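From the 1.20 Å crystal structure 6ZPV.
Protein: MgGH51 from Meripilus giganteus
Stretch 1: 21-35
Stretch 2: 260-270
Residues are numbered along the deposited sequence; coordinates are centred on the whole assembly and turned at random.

Stretch 1 21-35: MFEDINHSGDGGLYA
Stretch 2 (260-270) DWGYVNTDGLG

Two aspartates of stretch 1 anchor the contact. D30, with its CA-to-CB bond toward stretch 2 and chi1 m (-71°), receives two hydrogen bonds from T266: the hydroxyl OG1 donates to D30 OD1 at 2.7 Å, and the backbone T266 N donates to D30 OD2 at 2.8 Å. The p rotamer of T266 (68°) also lets its OG1 accept a hydrogen bond from G268 N at 2.9 Å, so the same hydroxyl closes the turn that follows the short strand 264-265.

D24 (chi1 t, -156°) accepts a hydrogen bond at OD1 from Y263 OH at 2.7 Å. Its carboxylate also organises its own stretch, because G29 N donates to D24 OD1 at 3.0 Å and D30 N donates to D24 OD2 at 2.9 Å. The Y263 hydroxyl, having donated to the aspartate, accepts from H27 N at 2.9 Å, with an N-H...O angle of 139°. It thus sits in the bend of stretch 1, where N26 and H27 both take positive phi (56/31 and 52/45) and S28 N returns to I25 O at 2.9 Å. A third carboxylate, that of E23 (chi1 p, chi2 t), takes the indole hydrogen of W261, NE1 to OE1 at 2.9 Å and 164°, close to the plane of the indole.

Waters fill the remaining polar gaps. Water 1 donates to D24 O (2.7 Å) and accepts from N265 ND2 (2.9 Å), while water 2 donates to both D24 OD2 (2.7 Å) and N265 OD1 (2.9 Å); together they join D24 to the amide of N265 (chi1 m). Water 3 donates to D30 OD2 at 3.1 Å and accepts a weak bond from L269 N at 3.4 Å.

The stretches run in the same direction, with nearest CA pairs I25-W261 (6.0 Å), H27-Y263 (8.5 Å), D30-N265 (6.5 Å) and Y34-L269 (5.9 Å). The wider separation at H27-Y263 accommodates a face-to-face stack of their rings, with centroids 3.8 Å apart and planes at 20°. Y263 is p (chi2 89°) and H27 is m (-80°, chi2 -77°); H27 ND1 donates to D30 O at 2.7 Å, holding the imidazole in place. Near W261 (chi1 m, chi2 106°), the extended I25 (t, t) lays CD1 over the six-membered ring, 3.5 Å from its centroid, in a CH-pi contact.

Stretch 1 passes through a short helical segment that ends at L33 and includes a wider pi-type turn, with L33 N bonding to S28 O at 2.8 Å and Y34 N to G29 O at 3.1 Å. Y34 (t, chi2 48°) leaves helical angles at -74/129 and presents one ring face to the G268-L269 backbone; its OH lies 3.4 Å from G268 CA, where a CB would clash with that oxygen. L269 (t, p) completes the apolar packing: its CD2 lies 3.8 Å from F22 CZ and its CB 4.0 Å from Y34 CB.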

ATOM      1  N   MET A  21       6.280   1.581   0.659  1.00  9.92           N
ATOM      2  CA  MET A  21       5.755   2.650  -0.197  1.00 10.10           C
ATOM      3  C   MET A  21       4.366   2.311  -0.684  1.00  9.49           C
ATOM      4  O   MET A  21       4.167   1.264  -1.311  1.00 10.47           O
ATOM      5  CB  MET A  21       6.672   2.932  -1.388  1.00 10.95           C
ATOM      6  CG  MET A  21       6.234   4.072  -2.279  1.00 11.92           C
ATOM      7  SD  MET A  21       4.995   3.607  -3.516  0.87 10.22           S
ATOM      8  CE  MET A  21       4.491   5.163  -4.183  1.00 17.90           C
ATOM      9  N   PHE A  22       3.380   3.180  -0.385  1.00 10.18           N
ATOM     10  CA  PHE A  22       1.991   2.906  -0.739  1.00 10.42           C
ATOM     11  C   PHE A  22       1.386   4.062  -1.544  1.00 10.57           C
ATOM     12  O   PHE A  22       1.437   5.229  -1.157  1.00 11.47           O
ATOM     13  CB  PHE A  22       1.164   2.670   0.535  1.00 10.83           C
ATOM     14  CG  PHE A  22      -0.254   2.203   0.200  1.00 10.88           C
ATOM     15  CD1 PHE A  22      -1.283   3.104  -0.008  1.00 10.68           C
ATOM     16  CD2 PHE A  22      -0.542   0.869   0.066  1.00 12.12           C
ATOM     17  CE1 PHE A  22      -2.549   2.659  -0.365  1.00 11.26           C
ATOM     18  CE2 PHE A  22      -1.811   0.416  -0.300  1.00 12.38           C
ATOM     19  CZ  PHE A  22      -2.817   1.325  -0.495  1.00 12.20           C
ATOM     20  N   GLU A  23       0.681   3.667  -2.596  1.00 10.05           N
ATOM     21  CA  GLU A  23      -0.381   4.459  -3.198  1.00 10.20           C
ATOM     22  C   GLU A  23      -1.438   3.439  -3.621  1.00 10.01           C
ATOM     23  O   GLU A  23      -1.111   2.257  -3.756  1.00 10.57           O
ATOM     24  CB  GLU A  23       0.131   5.241  -4.411  1.00 10.42           C
ATOM     25  CG  GLU A  23       0.409   4.353  -5.629  1.00 11.40           C
ATOM     26  CD  GLU A  23       1.038   5.134  -6.786  1.00 11.17           C
ATOM     27  OE1 GLU A  23       0.407   6.107  -7.283  1.00 11.30           O
ATOM     28  OE2 GLU A  23       2.163   4.749  -7.165  1.00 13.92           O
ATOM     29  N   ASP A  24      -2.644   3.903  -3.957  1.00 10.35           N
ATOM     30  CA  ASP A  24      -3.669   3.001  -4.508  1.00  9.95           C
ATOM     31  C   ASP A  24      -3.340   2.815  -5.991  1.00 10.24           C
ATOM     32  O   ASP A  24      -3.563   3.714  -6.836  1.00 10.46           O
ATOM     33  CB  ASP A  24      -5.076   3.579  -4.291  1.00 10.23           C
ATOM     34  CG  ASP A  24      -6.114   2.507  -4.303  1.00 10.41           C
ATOM     35  OD1 ASP A  24      -5.932   1.459  -4.995  1.00 10.76           O
ATOM     36  OD2 ASP A  24      -7.165   2.670  -3.578  1.00 11.49           O
ATOM     37  N   ILE A  25      -2.739   1.669  -6.312  1.00 10.33           N
ATOM     38  CA  ILE A  25      -2.353   1.256  -7.667  1.00 11.27           C
ATOM     39  C   ILE A  25      -2.621  -0.256  -7.696  1.00 10.22           C
ATOM     40  O   ILE A  25      -2.468  -0.938  -6.671  1.00 10.62           O
ATOM     41  CB  ILE A  25      -0.867   1.572  -7.961  1.00 10.84           C
ATOM     42  CG1 ILE A  25      -0.459   1.245  -9.411  1.00 11.46           C
ATOM     43  CG2 ILE A  25       0.066   0.930  -6.962  1.00 11.32           C
ATOM     44  CD1 ILE A  25       0.953   1.656  -9.755  1.00 11.65           C
ATOM     45  N   ASN A  26      -3.012  -0.801  -8.832  1.00 10.42           N
ATOM     46  CA  ASN A  26      -3.304  -2.226  -8.908  1.00 11.21           C
ATOM     47  C   ASN A  26      -4.375  -2.645  -7.884  1.00 10.62           C
ATOM     48  O   ASN A  26      -4.385  -3.772  -7.373  1.00 11.00           O
ATOM     49  CB  ASN A  26      -2.074  -3.111  -8.700  1.00 10.67           C
ATOM     50  CG  ASN A  26      -0.849  -2.731  -9.474  1.00 10.60           C
ATOM     51  OD1 ASN A  26      -0.930  -2.463 -10.678  1.00 11.32           O
ATOM     52  ND2 ASN A  26       0.311  -2.764  -8.793  1.00 11.39           N
ATOM     53  N   HIS A  27      -5.306  -1.725  -7.565  1.00 10.86           N
ATOM     54  CA  HIS A  27      -6.318  -2.001  -6.534  1.00 10.90           C
ATOM     55  C   HIS A  27      -5.650  -2.475  -5.223  1.00 10.65           C
ATOM     56  O   HIS A  27      -6.154  -3.325  -4.518  1.00 11.60           O
ATOM     57  CB  HIS A  27      -7.367  -2.981  -7.047  1.00 10.92           C
ATOM     58  CG  HIS A  27      -8.380  -2.307  -7.906  1.00 11.78           C
ATOM     59  ND1 HIS A  27      -9.391  -1.537  -7.394  1.00 13.39           N
ATOM     60  CD2 HIS A  27      -8.452  -2.176  -9.243  1.00 13.17           C
ATOM     61  CE1 HIS A  27     -10.078  -1.012  -8.380  1.00 14.88           C
ATOM     62  NE2 HIS A  27      -9.521  -1.414  -9.519  1.00 15.46           N
ATOM     63  N   SER A  28      -4.596  -1.767  -4.864  1.00 10.75           N
ATOM     64  CA  SER A  28      -3.902  -1.939  -3.564  1.00 11.17           C
ATOM     65  C   SER A  28      -4.670  -1.336  -2.400  1.00 10.29           C
ATOM     66  O   SER A  28      -4.428  -1.767  -1.247  1.00 10.52           O
ATOM     67  CB  SER A  28      -2.542  -1.330  -3.595  1.00 10.86           C
ATOM     68  OG  SER A  28      -2.665   0.061  -3.830  1.00 10.89           O
ATOM     69  N   GLY A  29      -5.520  -0.352  -2.647  1.00 10.12           N
ATOM     70  CA  GLY A  29      -6.334   0.275  -1.584  1.00 10.32           C
ATOM     71  C   GLY A  29      -7.735  -0.284  -1.684  1.00 10.49           C
ATOM     72  O   GLY A  29      -8.063  -1.303  -1.068  1.00 10.45           O
ATOM     73  N   ASP A  30      -8.557   0.355  -2.516  1.00 10.33           N
ATOM     74  CA  ASP A  30      -9.841  -0.227  -2.890  1.00 10.50           C
ATOM     75  C   ASP A  30      -9.642  -1.562  -3.597  1.00 11.21           C
ATOM     76  O   ASP A  30      -8.985  -1.560  -4.675  1.00 12.61           O
ATOM     77  CB  ASP A  30     -10.607   0.738  -3.769  1.00 10.86           C
ATOM     78  CG  ASP A  30     -11.127   1.946  -3.048  1.00 11.52           C
ATOM     79  OD1 ASP A  30     -11.684   1.871  -1.973  1.00 12.33           O
ATOM     80  OD2 ASP A  30     -10.909   3.032  -3.533  1.00 18.72           O
ATOM     81  N   GLY A  31     -10.162  -2.645  -3.049  1.00 10.87           N
ATOM     82  CA  GLY A  31      -9.908  -3.950  -3.569  1.00 11.73           C
ATOM     83  C   GLY A  31      -8.723  -4.703  -2.980  1.00 11.05           C
ATOM     84  O   GLY A  31      -8.499  -5.869  -3.337  1.00 11.56           O
ATOM     85  N   GLY A  32      -8.004  -4.030  -2.083  1.00 10.96           N
ATOM     86  CA  GLY A  32      -6.737  -4.558  -1.558  1.00 10.82           C
ATOM     87  C   GLY A  32      -6.646  -4.438  -0.067  1.00 10.82           C
ATOM     88  O   GLY A  32      -7.331  -5.142   0.701  1.00 10.97           O
ATOM     89  N   LEU A  33      -5.779  -3.532   0.384  1.00 10.39           N
ATOM     90  CA  LEU A  33      -5.572  -3.343   1.860  1.00 10.54           C
ATOM     91  C   LEU A  33      -6.871  -2.901   2.548  1.00 10.20           C
ATOM     92  O   LEU A  33      -7.088  -3.267   3.703  1.00 11.15           O
ATOM     93  CB  LEU A  33      -4.421  -2.365   2.053  1.00 10.93           C
ATOM     94  CG  LEU A  33      -4.055  -2.057   3.502  1.00 11.04           C
ATOM     95  CD1 LEU A  33      -3.520  -3.290   4.209  1.00 12.50           C
ATOM     96  CD2 LEU A  33      -2.991  -0.966   3.508  1.00 12.81           C
ATOM     97  N   TYR A  34      -7.675  -2.070   1.899  1.00 10.09           N
ATOM     98  CA  TYR A  34      -8.953  -1.638   2.487  1.00 10.17           C
ATOM     99  C   TYR A  34      -9.948  -2.790   2.428  1.00  9.73           C
ATOM    100  O   TYR A  34     -10.139  -3.363   1.368  1.00 11.31           O
ATOM    101  CB  TYR A  34      -9.434  -0.387   1.752  1.00 11.18           C
ATOM    102  CG  TYR A  34     -10.705   0.240   2.275  1.00 10.55           C
ATOM    103  CD1 TYR A  34     -10.902   0.482   3.630  1.00 10.75           C
ATOM    104  CD2 TYR A  34     -11.686   0.639   1.388  1.00 11.02           C
ATOM    105  CE1 TYR A  34     -12.063   1.096   4.069  1.00 10.31           C
ATOM    106  CE2 TYR A  34     -12.845   1.264   1.847  1.00 10.81           C
ATOM    107  CZ  TYR A  34     -13.056   1.477   3.189  1.00 10.46           C
ATOM    108  OH  TYR A  34     -14.224   2.113   3.589  1.00 10.84           O
ATOM    109  N   ALA A  35     -10.591  -3.129   3.553  1.00 10.25           N
ATOM    110  CA  ALA A  35     -11.310  -4.439   3.615  1.00 11.12           C
ATOM    111  C   ALA A  35     -12.662  -4.471   2.909  1.00 11.32           C
ATOM    112  O   ALA A  35     -13.228  -5.562   2.795  1.00 11.49           O
ATOM    113  CB  ALA A  35     -11.483  -4.835   5.067  1.00 11.53           C
ATOM    114  N   ASP A 260      -5.051   7.995 -10.405  1.00 12.75           N
ATOM    115  CA  ASP A 260      -4.131   8.118 -11.530  1.00 13.92           C
ATOM    116  C   ASP A 260      -3.833   6.780 -12.210  1.00 13.69           C
ATOM    117  O   ASP A 260      -2.923   6.732 -13.014  1.00 18.04           O
ATOM    118  CB  ASP A 260      -2.982   8.993 -10.966  1.00 18.25           C
ATOM    119  CG  ASP A 260      -3.520  10.484 -10.500  1.00 18.92           C
ATOM    120  OD1 ASP A 260      -4.128  11.231 -11.477  1.00 17.74           O
ATOM    121  OD2 ASP A 260      -3.537  10.868  -9.172  1.00 13.80           O
ATOM    122  N   TRP A 261      -4.650   5.761 -11.934  1.00 12.20           N
ATOM    123  CA  TRP A 261      -4.422   4.382 -12.400  1.00 12.90           C
ATOM    124  C   TRP A 261      -5.657   3.773 -13.047  1.00 13.47           C
ATOM    125  O   TRP A 261      -5.747   2.553 -13.160  1.00 14.47           O
ATOM    126  CB  TRP A 261      -3.811   3.534 -11.253  1.00 12.59           C
ATOM    127  CG  TRP A 261      -2.487   4.074 -10.823  1.00 11.81           C
ATOM    128  CD1 TRP A 261      -2.199   4.748  -9.697  1.00 12.20           C
ATOM    129  CD2 TRP A 261      -1.272   4.058 -11.612  1.00 11.64           C
ATOM    130  NE1 TRP A 261      -0.894   5.125  -9.691  1.00 11.43           N
ATOM    131  CE2 TRP A 261      -0.296   4.725 -10.851  1.00 11.87           C
ATOM    132  CE3 TRP A 261      -0.915   3.504 -12.846  1.00 13.30           C
ATOM    133  CZ2 TRP A 261       1.019   4.869 -11.276  1.00 12.81           C
ATOM    134  CZ3 TRP A 261       0.400   3.645 -13.276  1.00 14.23           C
ATOM    135  CH2 TRP A 261       1.360   4.325 -12.484  1.00 13.89           C
ATOM    136  N   GLY A 262      -6.566   4.633 -13.518  1.00 13.15           N
ATOM    137  CA  GLY A 262      -7.696   4.212 -14.344  1.00 14.41           C
ATOM    138  C   GLY A 262      -8.969   3.912 -13.609  1.00 13.73           C
ATOM    139  O   GLY A 262      -9.958   3.585 -14.241  1.00 16.93           O
ATOM    140  N   TYR A 263      -8.996   4.030 -12.280  1.00 12.47           N
ATOM    141  CA  TYR A 263     -10.190   3.681 -11.493  1.00 12.26           C
ATOM    142  C   TYR A 263     -10.520   4.721 -10.436  1.00 11.82           C
ATOM    143  O   TYR A 263      -9.680   5.487  -9.940  1.00 11.67           O
ATOM    144  CB  TYR A 263     -10.073   2.258 -10.909  1.00 12.79           C
ATOM    145  CG  TYR A 263      -8.888   2.004 -10.019  1.00 11.41           C
ATOM    146  CD1 TYR A 263      -8.949   2.228  -8.647  1.00 11.30           C
ATOM    147  CD2 TYR A 263      -7.713   1.501 -10.519  1.00 11.86           C
ATOM    148  CE1 TYR A 263      -7.870   1.960  -7.808  1.00 11.41           C
ATOM    149  CE2 TYR A 263      -6.611   1.253  -9.728  1.00 11.26           C
ATOM    150  CZ  TYR A 263      -6.683   1.492  -8.375  1.00 11.04           C
ATOM    151  OH  TYR A 263      -5.581   1.183  -7.611  1.00 11.48           O
ATOM    152  N   VAL A 264     -11.787   4.698 -10.061  1.00 12.40           N
ATOM    153  CA  VAL A 264     -12.285   5.516  -8.948  1.00 11.81           C
ATOM    154  C   VAL A 264     -11.740   5.014  -7.620  1.00 11.05           C
ATOM    155  O   VAL A 264     -11.798   3.815  -7.340  1.00 12.19           O
ATOM    156  CB  VAL A 264     -13.823   5.543  -8.937  1.00 11.88           C
ATOM    157  CG1 VAL A 264     -14.360   6.270  -7.746  1.00 12.55           C
ATOM    158  CG2 VAL A 264     -14.343   6.148 -10.228  1.00 15.11           C
ATOM    159  N   ASN A 265     -11.267   5.953  -6.802  1.00  9.98           N
ATOM    160  CA  ASN A 265     -10.986   5.698  -5.397  1.00 10.07           C
ATOM    161  C   ASN A 265     -12.182   6.151  -4.571  1.00 10.11           C
ATOM    162  O   ASN A 265     -12.659   7.258  -4.696  1.00 10.84           O
ATOM    163  CB  ASN A 265      -9.751   6.469  -4.947  1.00 10.52           C
ATOM    164  CG  ASN A 265      -8.417   6.055  -5.481  1.00 10.29           C
ATOM    165  OD1 ASN A 265      -7.395   6.378  -4.831  1.00 11.22           O
ATOM    166  ND2 ASN A 265      -8.333   5.394  -6.631  1.00 11.44           N
ATOM    167  N   THR A 266     -12.619   5.264  -3.657  1.00 10.24           N
ATOM    168  CA  THR A 266     -13.706   5.615  -2.738  1.00 10.27           C
ATOM    169  C   THR A 266     -13.257   6.640  -1.686  1.00  9.93           C
ATOM    170  O   THR A 266     -14.130   7.319  -1.116  1.00 10.49           O
ATOM    171  CB  THR A 266     -14.236   4.396  -2.009  1.00 10.70           C
ATOM    172  OG1 THR A 266     -13.254   3.869  -1.084  1.00 10.68           O
ATOM    173  CG2 THR A 266     -14.763   3.309  -2.924  1.00 10.59           C
ATOM    174  N   ASP A 267     -11.957   6.665  -1.388  1.00 10.19           N
ATOM    175  CA  ASP A 267     -11.394   7.382  -0.228  1.00 10.03           C
ATOM    176  C   ASP A 267     -11.907   6.798   1.084  1.00  9.90           C
ATOM    177  O   ASP A 267     -11.739   7.450   2.138  1.00 10.51           O
ATOM    178  CB  ASP A 267     -11.515   8.893  -0.373  1.00 10.52           C
ATOM    179  CG  ASP A 267     -10.483   9.505  -1.325  1.00 10.62           C
ATOM    180  OD1 ASP A 267      -9.415   8.856  -1.509  1.00 11.23           O
ATOM    181  OD2 ASP A 267     -10.739  10.627  -1.804  1.00 11.49           O
ATOM    182  N   GLY A 268     -12.449   5.569   1.066  1.00 10.08           N
ATOM    183  CA  GLY A 268     -12.705   4.853   2.300  1.00 10.21           C
ATOM    184  C   GLY A 268     -11.439   4.543   3.060  1.00  9.56           C
ATOM    185  O   GLY A 268     -11.474   4.478   4.289  1.00 10.41           O
ATOM    186  N   LEU A 269     -10.363   4.303   2.328  1.00 10.69           N
ATOM    187  CA  LEU A 269      -9.025   4.221   2.905  1.00 10.70           C
ATOM    188  C   LEU A 269      -8.532   5.663   2.993  1.00 10.61           C
ATOM    189  O   LEU A 269      -7.993   6.193   2.007  1.00 11.04           O
ATOM    190  CB  LEU A 269      -8.113   3.361   2.065  1.00 11.26           C
ATOM    191  CG  LEU A 269      -6.665   3.258   2.550  1.00 11.81           C
ATOM    192  CD1 LEU A 269      -6.590   2.724   3.939  1.00 14.60           C
ATOM    193  CD2 LEU A 269      -5.854   2.404   1.579  1.00 13.50           C
ATOM    194  N   GLY A 270      -8.811   6.310   4.110  1.00 10.16           N
ATOM    195  CA  GLY A 270      -8.522   7.717   4.293  1.00 10.12           C
ATOM    196  C   GLY A 270      -7.515   7.989   5.384  1.00 10.32           C
ATOM    197  O   GLY A 270      -6.916   7.065   5.963  1.00 10.47           O
TER
HETATM  198  O   HOH W   1      -5.743   4.948  -7.828  1.00 10.52           O
HETATM  199  O   HOH W   2      -7.404   4.976  -2.243  1.00 11.88           O
HETATM  200  O   HOH W   3      -9.973   4.571  -0.997  1.00 13.37           O